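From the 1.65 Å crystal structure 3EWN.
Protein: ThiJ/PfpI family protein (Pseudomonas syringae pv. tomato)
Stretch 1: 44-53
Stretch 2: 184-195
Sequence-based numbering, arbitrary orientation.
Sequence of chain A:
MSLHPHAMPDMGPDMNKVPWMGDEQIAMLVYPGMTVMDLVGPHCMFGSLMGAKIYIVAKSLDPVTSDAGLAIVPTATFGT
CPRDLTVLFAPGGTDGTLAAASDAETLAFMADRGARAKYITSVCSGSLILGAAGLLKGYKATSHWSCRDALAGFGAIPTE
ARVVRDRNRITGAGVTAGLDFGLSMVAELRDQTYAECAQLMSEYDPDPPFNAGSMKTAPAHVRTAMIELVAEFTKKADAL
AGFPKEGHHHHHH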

# COMPACT_ATOMS: atom_id res chain seq x y z
N CYS A 44 -3.00 2.29 -5.76
CA CYS A 44 -2.99 3.68 -5.32
C CYS A 44 -2.76 4.60 -6.52
O CYS A 44 -3.44 5.62 -6.67
CB CYS A 44 -1.88 3.88 -4.29
SG CYS A 44 -1.59 5.60 -3.81
N MSE A 45 -1.81 4.23 -7.36
CA MSE A 45 -1.50 5.03 -8.54
C MSE A 45 -2.51 4.85 -9.67
O MSE A 45 -2.95 5.84 -10.25
CB MSE A 45 -0.09 4.71 -9.05
CG MSE A 45 1.01 5.08 -8.05
SE MSE A 45 1.01 6.93 -7.51
CE MSE A 45 2.23 6.83 -6.06
N PHE A 46 -2.87 3.61 -9.99
CA PHE A 46 -3.84 3.38 -11.06
C PHE A 46 -5.18 3.99 -10.69
O PHE A 46 -5.93 4.47 -11.55
CB PHE A 46 -4.04 1.88 -11.31
CG PHE A 46 -2.89 1.22 -12.01
CD1 PHE A 46 -2.32 1.79 -13.14
CD2 PHE A 46 -2.41 -0.01 -11.57
CE1 PHE A 46 -1.29 1.15 -13.82
CE2 PHE A 46 -1.38 -0.66 -12.24
CZ PHE A 46 -0.82 -0.08 -13.37
N GLY A 47 -5.49 3.97 -9.40
CA GLY A 47 -6.74 4.52 -8.92
C GLY A 47 -6.86 6.02 -9.11
O GLY A 47 -7.96 6.57 -9.03
N SER A 48 -5.74 6.68 -9.37
CA SER A 48 -5.74 8.13 -9.56
C SER A 48 -6.19 8.52 -10.97
O SER A 48 -6.48 9.69 -11.23
CB SER A 48 -4.34 8.71 -9.32
OG SER A 48 -3.51 8.47 -10.44
N LEU A 49 -6.25 7.55 -11.87
CA LEU A 49 -6.65 7.79 -13.26
C LEU A 49 -8.15 8.01 -13.43
O LEU A 49 -8.94 7.08 -13.29
CB LEU A 49 -6.19 6.60 -14.11
CG LEU A 49 -4.69 6.32 -14.13
CD1 LEU A 49 -4.41 4.96 -14.74
CD2 LEU A 49 -3.97 7.42 -14.91
N MSE A 50 -8.55 9.25 -13.75
CA MSE A 50 -9.96 9.57 -13.96
C MSE A 50 -10.50 8.90 -15.21
O MSE A 50 -9.91 9.00 -16.28
CB MSE A 50 -10.14 11.09 -14.09
CG MSE A 50 -9.88 11.88 -12.83
SE MSE A 50 -9.75 13.80 -13.18
CE MSE A 50 -11.59 14.11 -13.63
N GLY A 51 -11.63 8.20 -15.08
CA GLY A 51 -12.23 7.54 -16.23
C GLY A 51 -11.82 6.09 -16.42
O GLY A 51 -12.48 5.35 -17.15
N ALA A 52 -10.73 5.69 -15.78
CA ALA A 52 -10.25 4.33 -15.91
C ALA A 52 -11.11 3.37 -15.11
O ALA A 52 -11.68 3.74 -14.08
CB ALA A 52 -8.80 4.24 -15.44
N LYS A 53 -11.20 2.14 -15.60
CA LYS A 53 -11.96 1.10 -14.93
C LYS A 53 -10.98 0.03 -14.46
O LYS A 53 -10.24 -0.54 -15.25
CB LYS A 53 -12.98 0.48 -15.89
CG LYS A 53 -14.03 1.47 -16.36
CD LYS A 53 -15.04 0.81 -17.28
CE LYS A 53 -16.11 1.81 -17.71
NZ LYS A 53 -17.17 1.15 -18.52
N SER A 184 5.22 5.70 -12.51
CA SER A 184 5.73 5.70 -13.87
C SER A 184 4.62 5.31 -14.83
O SER A 184 4.52 5.85 -15.93
CB SER A 184 6.91 4.74 -13.99
OG SER A 184 8.04 5.26 -13.32
N MSE A 185 3.78 4.36 -14.43
CA MSE A 185 2.68 3.93 -15.30
C MSE A 185 1.69 5.08 -15.51
O MSE A 185 1.17 5.26 -16.61
CB MSE A 185 1.95 2.72 -14.70
CG MSE A 185 2.70 1.38 -14.83
SE MSE A 185 3.10 0.85 -16.65
CE MSE A 185 1.31 0.69 -17.33
N VAL A 186 1.43 5.85 -14.46
CA VAL A 186 0.51 6.98 -14.58
C VAL A 186 1.00 7.97 -15.64
O VAL A 186 0.22 8.49 -16.44
CB VAL A 186 0.34 7.72 -13.23
CG1 VAL A 186 -0.43 9.02 -13.44
CG2 VAL A 186 -0.39 6.82 -12.23
N ALA A 187 2.31 8.23 -15.66
CA ALA A 187 2.87 9.16 -16.63
C ALA A 187 2.81 8.55 -18.04
O ALA A 187 2.54 9.25 -19.02
CB ALA A 187 4.31 9.50 -16.27
N GLU A 188 3.06 7.25 -18.12
CA GLU A 188 3.03 6.53 -19.40
C GLU A 188 1.63 6.60 -20.01
O GLU A 188 1.47 6.88 -21.20
CB GLU A 188 3.42 5.07 -19.18
CG GLU A 188 3.25 4.14 -20.39
CD GLU A 188 4.15 4.52 -21.56
OE1 GLU A 188 5.19 5.16 -21.33
OE2 GLU A 188 3.83 4.14 -22.71
N LEU A 189 0.62 6.35 -19.18
CA LEU A 189 -0.77 6.36 -19.62
C LEU A 189 -1.34 7.75 -19.91
O LEU A 189 -2.13 7.93 -20.83
CB LEU A 189 -1.63 5.63 -18.58
CG LEU A 189 -1.28 4.15 -18.42
CD1 LEU A 189 -2.00 3.56 -17.22
CD2 LEU A 189 -1.64 3.40 -19.70
N ARG A 190 -0.95 8.74 -19.11
CA ARG A 190 -1.42 10.11 -19.30
C ARG A 190 -0.19 10.93 -19.66
O ARG A 190 0.30 10.84 -20.78
CB ARG A 190 -2.09 10.61 -18.02
CG ARG A 190 -3.29 9.77 -17.58
CD ARG A 190 -4.36 9.69 -18.67
NE ARG A 190 -5.45 8.79 -18.31
CZ ARG A 190 -6.48 9.11 -17.53
NH1 ARG A 190 -6.59 10.33 -17.02
NH2 ARG A 190 -7.40 8.20 -17.24
N ASP A 191 0.31 11.74 -18.73
CA ASP A 191 1.54 12.50 -19.00
C ASP A 191 2.25 12.77 -17.68
O ASP A 191 1.75 12.41 -16.62
CB ASP A 191 1.26 13.79 -19.80
CG ASP A 191 0.58 14.88 -18.99
OD1 ASP A 191 0.40 14.73 -17.76
OD2 ASP A 191 0.22 15.91 -19.60
N GLN A 192 3.42 13.39 -17.73
CA GLN A 192 4.17 13.64 -16.51
C GLN A 192 3.48 14.56 -15.52
O GLN A 192 3.57 14.38 -14.30
CB GLN A 192 5.55 14.19 -16.83
CG GLN A 192 6.43 14.30 -15.60
CD GLN A 192 7.87 14.64 -15.94
OE1 GLN A 192 8.39 14.20 -16.96
NE2 GLN A 192 8.52 15.39 -15.06
N THR A 193 2.78 15.57 -16.03
CA THR A 193 2.10 16.51 -15.15
C THR A 193 1.02 15.79 -14.33
O THR A 193 0.85 16.06 -13.14
CB THR A 193 1.45 17.65 -15.93
OG1 THR A 193 2.46 18.32 -16.70
CG2 THR A 193 0.79 18.64 -14.98
N TYR A 194 0.29 14.89 -14.99
CA TYR A 194 -0.76 14.15 -14.30
C TYR A 194 -0.10 13.34 -13.19
O TYR A 194 -0.58 13.31 -12.06
CB TYR A 194 -1.48 13.22 -15.28
CG TYR A 194 -2.79 12.66 -14.75
CD1 TYR A 194 -4.00 13.09 -15.27
CD2 TYR A 194 -2.80 11.70 -13.75
CE1 TYR A 194 -5.21 12.59 -14.79
CE2 TYR A 194 -4.01 11.18 -13.26
CZ TYR A 194 -5.20 11.64 -13.79
OH TYR A 194 -6.39 11.13 -13.33
N ALA A 195 1.01 12.69 -13.52
CA ALA A 195 1.73 11.87 -12.54
C ALA A 195 2.21 12.71 -11.36
O ALA A 195 2.16 12.27 -10.22
CB ALA A 195 2.93 11.19 -13.21

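The first stretch enters as the last part of a helix and then unwinds through two consecutive turns, a type I turn from Phe 46 to Leu 49 and a type II turn from Leu 49 to Ala 52. The second is helical through Leu 189, breaks at Arg 190, which is the first residue to leave helical phi/psi, and resumes as a new helix at Gln 192. Asp 191 caps that new helix: its OD1 accepts from Tyr 194 N at 2.8 Å. By CA position the stretches are nearest at Phe 46 and Val 186, whose CA atoms lie 6.7 Å apart. Gly 51, with phi/psi of 93/-17, occupies a position where a CB would be jammed against the carbonyl oxygen of Met 50, so glycine suits this turn.

Near the helical end of the first stretch the contact is apolar. The compact, branched Val 186 fits close to the backbone, its CG2 lying 3.4 Å from Met 45 O and 3.8 Å from Met 45 CB. Met 45, a selenomethionine, directs its CB toward the second stretch while the end of its side chain leads away. The CB of Phe 46 points sideways, but its ring brings CE1 to 3.7 Å from Met 185 CB; Leu 189 CD1 sits at the ring edge, 4.2 Å from Phe 46 CE1. Leu 49 contributes the largest covered area, 82 Å². Leu 49 CD1 packs 3.7 Å from Leu 189 CD1, and Leu 49 CD2 lies 3.6 Å from Arg 190 CG and 4.1 Å from Tyr 194 CE2. A branched aliphatic side chain can thus fill the space among several neighbours without needing a polar partner.

The polar part of the contact serves backbone groups of the turns. Tyr 194 is suited to this because its rigid ring carries a hydroxyl that can both give and accept: Tyr 194 OH donates to Ser 48 O at 2.5 Å and accepts from Met 50 N at 2.9 Å. Arg 190 adds a further bond, with NH2 donating to Met 50 O at 2.8 Å. The oxygen lies near the guanidinium plane, where the N-H bonds point, while Leu 49 CB covers one face. Arginine therefore combines an aliphatic shaft for packing with a polar end for bonding. Ser 48 keeps its own hydroxyl occupied within the first stretch, OG donating to Met 45 O at 2.7 Å. Together the two stretches bury 481 Å², counting both sides.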